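Local coordinates for protein hydrogenase maturation factor (PDB 3VTI) that takes a carbamoyl group from HypF and probably dehydrates it with ATP to supply cyanide for the iron of [NiFe]-hydrogenases, at residues N140-D145 with A193-R198; K40-P45 with D118-N123. All coordinates share one frame; numbering follows the deposited sequence.

Contact 1 (N140-D145 with A193-R198); sequences NAKPGD and AIKVLR
K195 reaches from strand 194-198 to the loop preceding strand 146-149, and there its ammonium is bound by the backbone carbonyl of N140: NZ lies 2.7 Å from O, with a C=O...N angle of 175°. Within the AIR synthase-like C-terminal domain, K195 and V196 form a classic beta bulge opposite V256; the K195 backbone hydrogen-bonds to S137 and V256, and N140 CB packs against K195 O. The K195 chain crosses the D145 carboxylate at about a right angle, its CD 3.1 Å from OD2. The turn at chi4 (-72°) sets NZ at the N140 carbonyl, while its salt bridge to D145 OD2 is long, at 3.8 Å. That oxygen has a closer donor in its own loop: K142 N stands 2.7 Å from D145 OD2, coming from above the carboxylate plane. The type II turn from K142 to D145 brings the two together and is closed by the hydrogen bond from D145 N to K142 O. Two more donors are satisfied outside the pair: N140 ND2 by N135 OD1 and A141 N by S216 OG. Alongside, A141 CB meets V196 CG2 at 4.3 Å, and I212 of helix 204-216 packs on both. The chemistry is thus divided: a carbonyl takes the lysine's hydrogen bond, and the nearby carboxylate, itself held by a backbone N-H, probably helps stabilise the positive charge.

Contact 2 (K40-P45 with D118-N123); sequences KPLFFP and DRIFIN
K40 and D118 open this contact in the AIR synthase-like N-terminal domain, where K40, D118 and R119 form a salt-bridge network beside a classic gamma turn. The turn is centred on R119, closed by I120 N to D118 O at 2.8 Å, and leads into strand 120-130 of the five-stranded mixed sheet. D118 also makes backbone hydrogen bonds to the second subunit, another copy of this protein, so the gamma turn borders a subunit interface. The K40 chain bends at chi2 (-47°), which places CD beside R119 NH1, and again at chi4 (-57°), which swings NZ to within 2.8 Å of D118 O. This carbonyl therefore accepts two hydrogen bonds, K40 NZ and I120 N arriving from opposite faces of its plane. The salt bridge from K40 NZ to D118 OD2 is long, at 3.9 Å. K40 CE lies at the edge of the R119 guanidinium, whereas D118 OD1 sits over one face, toward its rim; OD2, well out of the guanidinium plane, pairs with R119 NH1 by charge alone, with no N-H pointing at it. The acid thus lies near two cations and probably offsets their mutual repulsion. A water accepts from K40 NZ at 2.7 Å and donates to I120 O, carrying the link two residues on, to the first residue of strand 120-130. A cis peptide bond then joins K40 to P41, whose ring turns to A163 and R164 of helix 155-164. L42 next brings the apolar part of the contact, with F81 touching both it and I120. One methyl of its fork, CD1, rests against R119 CD at 3.7 Å; the other, CD2, meets I120 CG2 at 3.6 Å.

Contact 1 belongs to the AIR synthase-like C-terminal domain and contact 2 to the N-terminal one, and they lie on opposite sides of the chain's centre. Their own centres are 34 Å apart and their nearest atoms about 17 Å, so neither touches the other. Only contact 1 is near the magnesium site formed by D22, D60 and D199: the side chain of V196 is about 10 Å from the ion, and R198, two residues on, makes a salt bridge to D22. Contact 2 sits away from that site, toward the second subunit. Both illustrate one principle, a lysine that spans to a backbone carbonyl with a carboxylate standing farther off, in one case on a strand whose far end reaches the metal site, in the other beside a subunit interface.

Contact 1 (N140-D145 with A193-R198)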
loop_
_atom_site.group_PDB
_atom_site.type_symbol
_atom_site.label_atom_id
_atom_site.label_comp_id
_atom_site.label_asym_id
_atom_site.label_seq_id
_atom_site.Cartn_x
_atom_site.Cartn_y
_atom_site.Cartn_z
ATOM N N ASN C 140 31.923 -7.369 7.123
ATOM C CA ASN C 140 33.329 -7.164 6.743
ATOM C C ASN C 140 34.135 -6.183 7.593
ATOM O O ASN C 140 35.316 -5.990 7.342
ATOM C CB ASN C 140 33.440 -6.763 5.260
ATOM C CG ASN C 140 33.292 -7.951 4.309
ATOM O OD1 ASN C 140 33.139 -9.098 4.737
ATOM N ND2 ASN C 140 33.343 -7.676 3.008
ATOM N N ALA C 141 33.511 -5.562 8.587
ATOM C CA ALA C 141 34.233 -4.631 9.439
ATOM C C ALA C 141 35.162 -5.358 10.432
ATOM O O ALA C 141 34.740 -6.288 11.126
ATOM C CB ALA C 141 33.265 -3.708 10.159
ATOM N N LYS C 142 36.428 -4.934 10.455
ATOM C CA LYS C 142 37.433 -5.397 11.424
ATOM C C LYS C 142 37.883 -4.222 12.304
ATOM O O LYS C 142 37.864 -3.078 11.851
ATOM C CB LYS C 142 38.673 -5.982 10.718
ATOM C CG LYS C 142 38.434 -7.060 9.661
ATOM C CD LYS C 142 37.926 -8.377 10.242
ATOM C CE LYS C 142 37.754 -9.429 9.144
ATOM N NZ LYS C 142 36.672 -10.426 9.443
ATOM N N PRO C 143 38.293 -4.491 13.564
ATOM C CA PRO C 143 38.823 -3.417 14.416
ATOM C C PRO C 143 40.018 -2.709 13.772
ATOM O O PRO C 143 40.933 -3.365 13.269
ATOM C CB PRO C 143 39.269 -4.160 15.677
ATOM C CG PRO C 143 38.437 -5.382 15.708
ATOM C CD PRO C 143 38.260 -5.782 14.278
ATOM N N GLY C 144 39.997 -1.380 13.779
ATOM C CA GLY C 144 41.021 -0.591 13.102
ATOM C C GLY C 144 40.508 0.112 11.855
ATOM O O GLY C 144 41.138 1.052 11.364
ATOM N N ASP C 145 39.372 -0.350 11.339
ATOM C CA ASP C 145 38.733 0.259 10.175
ATOM C C ASP C 145 38.186 1.627 10.534
ATOM O O ASP C 145 37.878 1.893 11.701
ATOM C CB ASP C 145 37.568 -0.602 9.677
ATOM C CG ASP C 145 38.016 -1.867 8.971
ATOM O OD1 ASP C 145 39.142 -1.903 8.435
ATOM O OD2 ASP C 145 37.221 -2.830 8.945
ATOM N N ALA C 193 39.555 -2.643 -0.081
ATOM C CA ALA C 193 39.715 -1.723 1.047
ATOM C C ALA C 193 38.371 -1.155 1.507
ATOM O O ALA C 193 38.219 -0.762 2.664
ATOM C CB ALA C 193 40.693 -0.598 0.692
ATOM N N ILE C 194 37.409 -1.104 0.588
ATOM C CA ILE C 194 36.028 -0.788 0.926
ATOM C C ILE C 194 35.416 -2.057 1.518
ATOM O O ILE C 194 35.288 -3.083 0.840
ATOM C CB ILE C 194 35.215 -0.336 -0.319
ATOM C CG1 ILE C 194 35.858 0.889 -0.995
ATOM C CG2 ILE C 194 33.726 -0.130 0.029
ATOM C CD1 ILE C 194 35.812 2.193 -0.205
ATOM N N LYS C 195 35.050 -1.981 2.789
ATOM C CA LYS C 195 34.595 -3.157 3.515
ATOM C C LYS C 195 33.082 -3.213 3.687
ATOM O O LYS C 195 32.478 -4.261 3.471
ATOM C CB LYS C 195 35.329 -3.264 4.847
ATOM C CG LYS C 195 36.754 -3.764 4.679
ATOM C CD LYS C 195 37.546 -3.470 5.910
ATOM C CE LYS C 195 38.564 -4.551 6.217
ATOM N NZ LYS C 195 37.917 -5.798 6.712
ATOM N N VAL C 196 32.473 -2.084 4.048
ATOM C CA VAL C 196 31.018 -2.006 4.259
ATOM C C VAL C 196 30.429 -0.761 3.606
ATOM O O VAL C 196 31.030 0.315 3.637
ATOM C CB VAL C 196 30.644 -1.992 5.756
ATOM C CG1 VAL C 196 29.118 -1.824 5.948
ATOM C CG2 VAL C 196 31.159 -3.241 6.449
ATOM N N LEU C 197 29.254 -0.926 3.008
ATOM C CA LEU C 197 28.501 0.173 2.443
ATOM C C LEU C 197 27.042 -0.011 2.822
ATOM O O LEU C 197 26.465 -1.065 2.564
ATOM C CB LEU C 197 28.642 0.211 0.917
ATOM C CG LEU C 197 29.972 0.642 0.295
ATOM C CD1 LEU C 197 29.926 0.458 -1.209
ATOM C CD2 LEU C 197 30.319 2.081 0.629
ATOM N N ARG C 198 26.454 1.001 3.450
ATOM C CA ARG C 198 25.018 0.983 3.744
ATOM C C ARG C 198 24.437 2.388 3.837
ATOM O O ARG C 198 25.031 3.280 4.443
ATOM C CB ARG C 198 24.711 0.193 5.022
ATOM C CG ARG C 198 23.230 0.100 5.342
ATOM C CD ARG C 198 22.928 -1.044 6.298
ATOM N NE ARG C 198 23.032 -2.339 5.627
ATOM C CZ ARG C 198 22.803 -3.518 6.204
ATOM N NH1 ARG C 198 22.444 -3.596 7.484
ATOM N NH2 ARG C 198 22.933 -4.627 5.494
#

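Contact 2 (K40-P45 with D118-N123)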
loop_
_atom_site.group_PDB
_atom_site.type_symbol
_atom_site.label_atom_id
_atom_site.label_comp_id
_atom_site.label_asym_id
_atom_site.label_seq_id
_atom_site.Cartn_x
_atom_site.Cartn_y
_atom_site.Cartn_z
ATOM N N LYS C 40 4.247 9.283 3.243
ATOM C CA LYS C 40 3.271 10.372 3.174
ATOM C C LYS C 40 3.899 11.618 3.813
ATOM O O LYS C 40 4.448 11.536 4.920
ATOM C CB LYS C 40 1.954 10.014 3.879
ATOM C CG LYS C 40 1.069 8.986 3.155
ATOM C CD LYS C 40 0.898 9.304 1.669
ATOM C CE LYS C 40 -0.092 8.379 0.997
ATOM N NZ LYS C 40 0.251 6.948 1.130
ATOM N N PRO C 41 3.830 12.773 3.124
ATOM C CA PRO C 41 3.127 13.011 1.864
ATOM C C PRO C 41 3.907 12.519 0.640
ATOM O O PRO C 41 5.119 12.330 0.711
ATOM C CB PRO C 41 2.988 14.533 1.836
ATOM C CG PRO C 41 4.192 15.031 2.573
ATOM C CD PRO C 41 4.629 13.944 3.535
ATOM N N LEU C 42 3.211 12.323 -0.471
ATOM C CA LEU C 42 3.818 11.786 -1.687
ATOM C C LEU C 42 4.761 12.787 -2.339
ATOM O O LEU C 42 5.694 12.399 -3.041
ATOM C CB LEU C 42 2.731 11.386 -2.684
ATOM C CG LEU C 42 1.628 10.453 -2.183
ATOM C CD1 LEU C 42 0.426 10.517 -3.104
ATOM C CD2 LEU C 42 2.132 9.021 -2.013
ATOM N N PHE C 43 4.481 14.068 -2.110
ATOM C CA PHE C 43 5.288 15.175 -2.606
ATOM C C PHE C 43 5.751 16.012 -1.420
ATOM O O PHE C 43 4.936 16.543 -0.657
ATOM C CB PHE C 43 4.481 16.039 -3.586
ATOM C CG PHE C 43 3.856 15.258 -4.704
ATOM C CD1 PHE C 43 2.559 14.765 -4.584
ATOM C CD2 PHE C 43 4.566 15.001 -5.874
ATOM C CE1 PHE C 43 1.980 14.028 -5.610
ATOM C CE2 PHE C 43 3.996 14.265 -6.905
ATOM C CZ PHE C 43 2.701 13.779 -6.773
ATOM N N PHE C 44 7.064 16.114 -1.269
ATOM C CA PHE C 44 7.662 16.775 -0.124
ATOM C C PHE C 44 8.842 17.615 -0.594
ATOM O O PHE C 44 9.391 17.363 -1.665
ATOM C CB PHE C 44 8.121 15.720 0.892
ATOM C CG PHE C 44 8.941 14.613 0.285
ATOM C CD1 PHE C 44 8.329 13.465 -0.194
ATOM C CD2 PHE C 44 10.324 14.727 0.182
ATOM C CE1 PHE C 44 9.076 12.442 -0.771
ATOM C CE2 PHE C 44 11.081 13.706 -0.385
ATOM C CZ PHE C 44 10.454 12.564 -0.864
ATOM N N PRO C 45 9.247 18.615 0.203
ATOM C CA PRO C 45 10.403 19.406 -0.211
ATOM C C PRO C 45 11.597 18.522 -0.597
ATOM O O PRO C 45 11.997 17.638 0.169
ATOM C CB PRO C 45 10.710 20.232 1.035
ATOM C CG PRO C 45 9.370 20.438 1.663
ATOM C CD PRO C 45 8.668 19.117 1.464
ATOM N N ASP C 118 -4.111 4.083 0.870
ATOM C CA ASP C 118 -3.996 5.541 0.905
ATOM C C ASP C 118 -3.235 6.031 -0.336
ATOM O O ASP C 118 -2.008 6.131 -0.336
ATOM C CB ASP C 118 -3.320 6.018 2.203
ATOM C CG ASP C 118 -3.483 7.531 2.454
ATOM O OD1 ASP C 118 -4.304 8.186 1.779
ATOM O OD2 ASP C 118 -2.783 8.067 3.349
ATOM N N ARG C 119 -3.995 6.300 -1.395
ATOM C CA ARG C 119 -3.509 6.953 -2.612
ATOM C C ARG C 119 -2.644 6.074 -3.514
ATOM O O ARG C 119 -3.104 5.667 -4.580
ATOM C CB ARG C 119 -2.800 8.273 -2.300
ATOM C CG ARG C 119 -3.643 9.344 -1.609
ATOM C CD ARG C 119 -2.685 10.422 -1.167
ATOM N NE ARG C 119 -3.277 11.457 -0.339
ATOM C CZ ARG C 119 -2.921 11.736 0.916
ATOM N NH1 ARG C 119 -1.972 11.047 1.526
ATOM N NH2 ARG C 119 -3.541 12.718 1.566
ATOM N N ILE C 120 -1.404 5.789 -3.100
ATOM C CA ILE C 120 -0.459 5.031 -3.933
ATOM C C ILE C 120 0.761 4.500 -3.166
ATOM O O ILE C 120 1.420 5.245 -2.434
ATOM C CB ILE C 120 0.016 5.873 -5.165
ATOM C CG1 ILE C 120 0.950 5.066 -6.076
ATOM C CG2 ILE C 120 0.668 7.187 -4.721
ATOM C CD1 ILE C 120 1.127 5.666 -7.462
ATOM N N PHE C 121 1.041 3.207 -3.326
ATOM C CA PHE C 121 2.323 2.623 -2.907
ATOM C C PHE C 121 3.101 2.155 -4.125
ATOM O O PHE C 121 2.514 1.798 -5.149
ATOM C CB PHE C 121 2.143 1.439 -1.947
ATOM C CG PHE C 121 1.438 1.789 -0.666
ATOM C CD1 PHE C 121 1.701 2.985 -0.008
ATOM C CD2 PHE C 121 0.531 0.909 -0.105
ATOM C CE1 PHE C 121 1.058 3.304 1.166
ATOM C CE2 PHE C 121 -0.117 1.221 1.074
ATOM C CZ PHE C 121 0.140 2.419 1.709
ATOM N N ILE C 122 4.424 2.159 -4.006
ATOM C CA ILE C 122 5.290 1.683 -5.065
ATOM C C ILE C 122 6.345 0.721 -4.517
ATOM O O ILE C 122 6.989 0.995 -3.496
ATOM C CB ILE C 122 5.967 2.857 -5.815
ATOM C CG1 ILE C 122 4.904 3.810 -6.382
ATOM C CG2 ILE C 122 6.854 2.343 -6.943
ATOM C CD1 ILE C 122 5.407 5.221 -6.650
ATOM N N ASN C 123 6.514 -0.408 -5.198
ATOM C CA ASN C 123 7.631 -1.291 -4.935
ATOM C C ASN C 123 8.599 -1.305 -6.105
ATOM O O ASN C 123 8.182 -1.356 -7.262
ATOM C CB ASN C 123 7.164 -2.714 -4.627
ATOM C CG ASN C 123 8.328 -3.655 -4.353
ATOM O OD1 ASN C 123 9.023 -4.086 -5.274
ATOM N ND2 ASN C 123 8.569 -3.948 -3.080
HETATM O O HOH W 1 2.619 6.417 0.060
#